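Local coordinates for glucose-6-phosphate isomerase (Plasmodium falciparum, PDB 3QKI), which probably catalyses the reversible interconversion of glucose 6-phosphate and fructose 6-phosphate in glycolysis and gluconeogenesis, at residues Val443-Phe448 / Ser513-Phe518; Phe64-Ser69 / Val358-Thr363. All coordinates share one frame; numbering follows the deposited sequence.

Both interactions are buried and meet in one mixed beta sheet, where strands 513-518 and 64-70 are antiparallel neighbours. Interaction 1 lies within the sheet: two parallel strands are joined by backbone hydrogen bonds, with side chains paired on both faces. Interaction 2 leaves the sheet plane, setting strand 64-70 against helix 356-371 through side chains alone, and it buries 207 Å² where the strand pair buries 564 Å². Probable backbone hydrogen bonds join Leu515 to Asp67 and Leu517 to Tyr65, and Leu516 touches Met66 as Thr514 touches Leu68. Each also has residues near the second subunit: Leu515 and Leu517 in interaction 1, Tyr65, Asp67 and Ser69 in interaction 2.

Interaction 1 of 2, residues Val443-Phe448 / Ser513-Phe518; sequences VELIGF and STLLLF
Phe518 leans on Phe448 from the root of its side chain outward. Its CB sits 3.4 Å from Phe448 CD2; CG and then CD2 pass alongside the same ring, Phe518 CD2 coming within 3.6 Å of Phe448 CE2; farther out, CE2 reaches CG2 of Ile446 at 4.0 Å. The two ring planes differ by only 24° but are slid apart, so they barely overlap. Gly447 O lies near the plane of the Phe518 ring, at its edge, while that same oxygen accepts the Phe518 backbone N-H at 2.9 Å. Five such backbone bonds run between the strands, Thr514 and Leu516 each giving an N-H to one residue and a C=O to another.

These are parallel neighbours in the mixed sheet of what is probably the second SIS-type domain of the family, linked by a 64-residue connection that carries helices 464-481 and 485-495. Helix 464-481 covers Leu445 and Leu515, whose CD1 and CD2 respectively touch at 3.5 Å. Branched aliphatic residues suit this face, filling the layer between sheet and helix; Leu515 also packs on Leu590 of the second subunit. Leu517 has CG anti to its backbone N (chi1 178°), which, with chi2, swings CD1 across to the Gly447 carbonyl, 3.4 Å from Gly447 O; glycine brings no side chain to that face. On the other face Leu516 CD1 lies beside Ile446 CG1, both side chains meeting helix 523-543. The buried carboxylate of Glu444 is satisfied from that helix, by a salt bridge to Arg536 and a hydrogen bond from OE1 to Tyr533 OH.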
# COMPACT_ATOMS: atom_id res chain seq x y z
N VAL A 443 -3.89 -13.18 8.23
CA VAL A 443 -3.63 -12.95 6.81
C VAL A 443 -4.69 -13.62 5.93
O VAL A 443 -5.28 -14.64 6.31
CB VAL A 443 -2.18 -13.35 6.38
CG1 VAL A 443 -1.11 -12.62 7.17
CG2 VAL A 443 -1.93 -14.86 6.42
N GLU A 444 -4.91 -13.04 4.75
CA GLU A 444 -5.81 -13.60 3.75
C GLU A 444 -4.94 -13.72 2.49
O GLU A 444 -4.50 -12.71 1.93
CB GLU A 444 -7.04 -12.70 3.56
CG GLU A 444 -7.95 -12.73 4.77
CD GLU A 444 -9.15 -11.80 4.81
OE1 GLU A 444 -9.64 -11.39 3.72
OE2 GLU A 444 -9.65 -11.52 5.92
N LEU A 445 -4.59 -14.97 2.14
CA LEU A 445 -3.74 -15.32 1.00
C LEU A 445 -4.62 -15.74 -0.16
O LEU A 445 -5.57 -16.52 0.02
CB LEU A 445 -2.74 -16.43 1.35
CG LEU A 445 -1.88 -16.27 2.64
CD1 LEU A 445 -0.87 -17.39 2.76
CD2 LEU A 445 -1.12 -15.00 2.65
N ILE A 446 -4.35 -15.15 -1.35
CA ILE A 446 -5.11 -15.40 -2.58
C ILE A 446 -4.13 -15.89 -3.63
O ILE A 446 -3.08 -15.27 -3.84
CB ILE A 446 -5.90 -14.13 -3.03
CG1 ILE A 446 -6.88 -13.70 -1.92
CG2 ILE A 446 -6.66 -14.39 -4.34
CD1 ILE A 446 -7.22 -12.23 -1.87
N GLY A 447 -4.41 -17.06 -4.20
CA GLY A 447 -3.53 -17.68 -5.17
C GLY A 447 -4.30 -18.31 -6.31
O GLY A 447 -5.51 -18.56 -6.17
N PHE A 448 -3.60 -18.55 -7.44
CA PHE A 448 -4.17 -19.14 -8.65
C PHE A 448 -3.36 -20.32 -9.11
O PHE A 448 -2.15 -20.39 -8.84
CB PHE A 448 -4.28 -18.09 -9.76
CG PHE A 448 -5.10 -16.90 -9.32
CD1 PHE A 448 -4.50 -15.82 -8.67
CD2 PHE A 448 -6.48 -16.88 -9.49
CE1 PHE A 448 -5.28 -14.75 -8.20
CE2 PHE A 448 -7.25 -15.82 -9.01
CZ PHE A 448 -6.64 -14.75 -8.38
N SER A 513 -4.53 -17.80 9.25
CA SER A 513 -4.61 -17.50 7.83
C SER A 513 -5.83 -18.12 7.14
O SER A 513 -6.29 -19.21 7.51
CB SER A 513 -3.34 -17.94 7.09
OG SER A 513 -3.24 -19.34 7.03
N THR A 514 -6.29 -17.43 6.10
CA THR A 514 -7.32 -17.93 5.21
C THR A 514 -6.65 -18.07 3.86
O THR A 514 -5.93 -17.16 3.43
CB THR A 514 -8.51 -16.97 5.15
OG1 THR A 514 -9.08 -16.87 6.45
CG2 THR A 514 -9.56 -17.45 4.15
N LEU A 515 -6.86 -19.20 3.19
CA LEU A 515 -6.35 -19.43 1.84
C LEU A 515 -7.50 -19.43 0.85
O LEU A 515 -8.49 -20.13 1.05
CB LEU A 515 -5.56 -20.74 1.71
CG LEU A 515 -4.28 -20.91 2.52
CD1 LEU A 515 -3.70 -22.29 2.28
CD2 LEU A 515 -3.23 -19.94 2.07
N LEU A 516 -7.37 -18.64 -0.22
CA LEU A 516 -8.32 -18.59 -1.33
C LEU A 516 -7.55 -19.04 -2.57
O LEU A 516 -6.60 -18.35 -2.97
CB LEU A 516 -8.91 -17.17 -1.53
CG LEU A 516 -9.86 -16.65 -0.46
CD1 LEU A 516 -10.09 -15.14 -0.61
CD2 LEU A 516 -11.21 -17.36 -0.52
N LEU A 517 -7.92 -20.22 -3.12
CA LEU A 517 -7.22 -20.76 -4.28
C LEU A 517 -8.17 -20.92 -5.45
O LEU A 517 -9.07 -21.74 -5.39
CB LEU A 517 -6.46 -22.08 -3.96
CG LEU A 517 -5.71 -22.79 -5.12
CD1 LEU A 517 -4.68 -21.87 -5.79
CD2 LEU A 517 -5.02 -24.05 -4.61
N PHE A 518 -7.95 -20.13 -6.52
CA PHE A 518 -8.78 -20.15 -7.73
C PHE A 518 -8.06 -20.91 -8.83
O PHE A 518 -6.84 -21.04 -8.77
CB PHE A 518 -9.05 -18.71 -8.22
CG PHE A 518 -9.85 -17.80 -7.31
CD1 PHE A 518 -11.21 -17.59 -7.53
CD2 PHE A 518 -9.24 -17.12 -6.26
CE1 PHE A 518 -11.95 -16.75 -6.69
CE2 PHE A 518 -9.98 -16.27 -5.44
CZ PHE A 518 -11.33 -16.08 -5.66

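Interaction 2 of 2, residues Phe64-Ser69 / Val358-Thr363; sequences FYMDLS and VLLALT
Met66 runs out straight toward the helix, CG anti to the backbone N (chi1 -179°), then bends at its thioether (chi3 69°), which turns CE toward Leu359. The methyl stops 4.2 Å from Leu359 CB, while SD faces Leu360 CD1. Leu68, two residues along on the same face of the strand, crosses Leu359 at about a right angle and sets CD1 3.8 Å from Leu359 CB; its other methyl, CD2, lies 3.8 Å from Thr363 OG1. Axes 10.4 Å apart leave a layer that long, apolar side chains can span, and the bend of the methionine lets it reach two leucines.

Strand 64-70 flanks strand 513-518 in the mixed sheet, and helix 356-371 covers it on the side where helix 523-543 also packs, Leu360 touching both Thr514 and Arg536. Thr363 can sit in this apolar layer because its hydroxyl is already bonded: OG1 donates to Leu359 O at 2.7 Å, a carbonyl that takes the Thr363 N-H from the opposite face, and it also bonds to Tyr73 OH. With the Thr363 hydroxyl satisfied in this way, strand and helix are held by burial and dispersion forces rather than by directional bonds.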
# COMPACT_ATOMS: atom_id res chain seq x y z
N PHE A 64 -13.07 -22.29 -7.24
CA PHE A 64 -12.21 -21.96 -6.10
C PHE A 64 -12.47 -22.68 -4.81
O PHE A 64 -13.60 -23.09 -4.54
CB PHE A 64 -12.12 -20.43 -5.88
CG PHE A 64 -13.17 -19.77 -5.02
CD1 PHE A 64 -14.31 -19.22 -5.59
CD2 PHE A 64 -12.97 -19.60 -3.66
CE1 PHE A 64 -15.26 -18.58 -4.80
CE2 PHE A 64 -13.92 -18.95 -2.87
CZ PHE A 64 -15.05 -18.43 -3.45
N TYR A 65 -11.42 -22.77 -3.99
CA TYR A 65 -11.44 -23.31 -2.64
C TYR A 65 -11.16 -22.19 -1.62
O TYR A 65 -10.29 -21.34 -1.85
CB TYR A 65 -10.34 -24.39 -2.47
CG TYR A 65 -10.61 -25.76 -3.06
CD1 TYR A 65 -10.24 -26.92 -2.37
CD2 TYR A 65 -11.11 -25.91 -4.35
CE1 TYR A 65 -10.44 -28.18 -2.93
CE2 TYR A 65 -11.36 -27.17 -4.89
CZ TYR A 65 -11.02 -28.31 -4.18
OH TYR A 65 -11.21 -29.55 -4.74
N MET A 66 -11.89 -22.19 -0.52
CA MET A 66 -11.58 -21.31 0.60
C MET A 66 -11.21 -22.25 1.74
O MET A 66 -11.99 -23.14 2.09
CB MET A 66 -12.74 -20.41 1.02
CG MET A 66 -12.34 -19.51 2.18
SD MET A 66 -13.56 -18.32 2.73
CE MET A 66 -14.83 -19.49 3.47
N ASP A 67 -10.02 -22.04 2.30
CA ASP A 67 -9.51 -22.85 3.39
C ASP A 67 -9.43 -22.03 4.68
O ASP A 67 -8.54 -21.18 4.84
CB ASP A 67 -8.15 -23.49 2.96
CG ASP A 67 -7.45 -24.35 3.99
OD1 ASP A 67 -7.94 -24.43 5.13
OD2 ASP A 67 -6.37 -24.92 3.67
N LEU A 68 -10.35 -22.30 5.61
CA LEU A 68 -10.42 -21.64 6.91
C LEU A 68 -9.78 -22.48 8.02
O LEU A 68 -9.92 -22.14 9.20
CB LEU A 68 -11.90 -21.36 7.29
CG LEU A 68 -12.68 -20.36 6.43
CD1 LEU A 68 -14.12 -20.32 6.85
CD2 LEU A 68 -12.10 -18.96 6.54
N SER A 69 -9.08 -23.57 7.65
CA SER A 69 -8.54 -24.48 8.67
C SER A 69 -7.44 -23.91 9.56
O SER A 69 -7.25 -24.41 10.67
CB SER A 69 -8.13 -25.82 8.06
OG SER A 69 -7.04 -25.62 7.17
N VAL A 358 -20.12 -15.18 4.36
CA VAL A 358 -20.57 -15.14 5.75
C VAL A 358 -19.50 -15.75 6.67
O VAL A 358 -19.16 -15.14 7.70
CB VAL A 358 -21.97 -15.78 5.93
CG1 VAL A 358 -22.27 -16.04 7.42
CG2 VAL A 358 -23.05 -14.88 5.32
N LEU A 359 -18.97 -16.93 6.31
CA LEU A 359 -17.93 -17.61 7.10
C LEU A 359 -16.65 -16.77 7.17
O LEU A 359 -15.99 -16.75 8.20
CB LEU A 359 -17.63 -19.00 6.51
CG LEU A 359 -18.77 -20.04 6.64
CD1 LEU A 359 -18.43 -21.30 5.84
CD2 LEU A 359 -19.04 -20.37 8.09
N LEU A 360 -16.34 -16.03 6.09
CA LEU A 360 -15.17 -15.14 6.05
C LEU A 360 -15.40 -13.94 6.99
O LEU A 360 -14.53 -13.59 7.76
CB LEU A 360 -14.90 -14.70 4.60
CG LEU A 360 -13.57 -13.98 4.33
CD1 LEU A 360 -12.37 -14.86 4.76
CD2 LEU A 360 -13.41 -13.68 2.86
N ALA A 361 -16.61 -13.37 6.97
CA ALA A 361 -16.99 -12.26 7.88
C ALA A 361 -17.00 -12.74 9.34
O ALA A 361 -16.50 -12.02 10.21
CB ALA A 361 -18.40 -11.73 7.49
N LEU A 362 -17.53 -13.95 9.61
CA LEU A 362 -17.55 -14.51 10.98
C LEU A 362 -16.14 -14.72 11.52
O LEU A 362 -15.90 -14.44 12.69
CB LEU A 362 -18.34 -15.83 11.04
CG LEU A 362 -19.88 -15.72 10.93
CD1 LEU A 362 -20.49 -17.09 10.69
CD2 LEU A 362 -20.47 -15.12 12.16
N THR A 363 -15.22 -15.18 10.65
CA THR A 363 -13.81 -15.40 10.99
C THR A 363 -13.16 -14.07 11.37
O THR A 363 -12.49 -13.99 12.40
CB THR A 363 -13.11 -16.08 9.82
OG1 THR A 363 -13.72 -17.36 9.59
CG2 THR A 363 -11.63 -16.26 10.04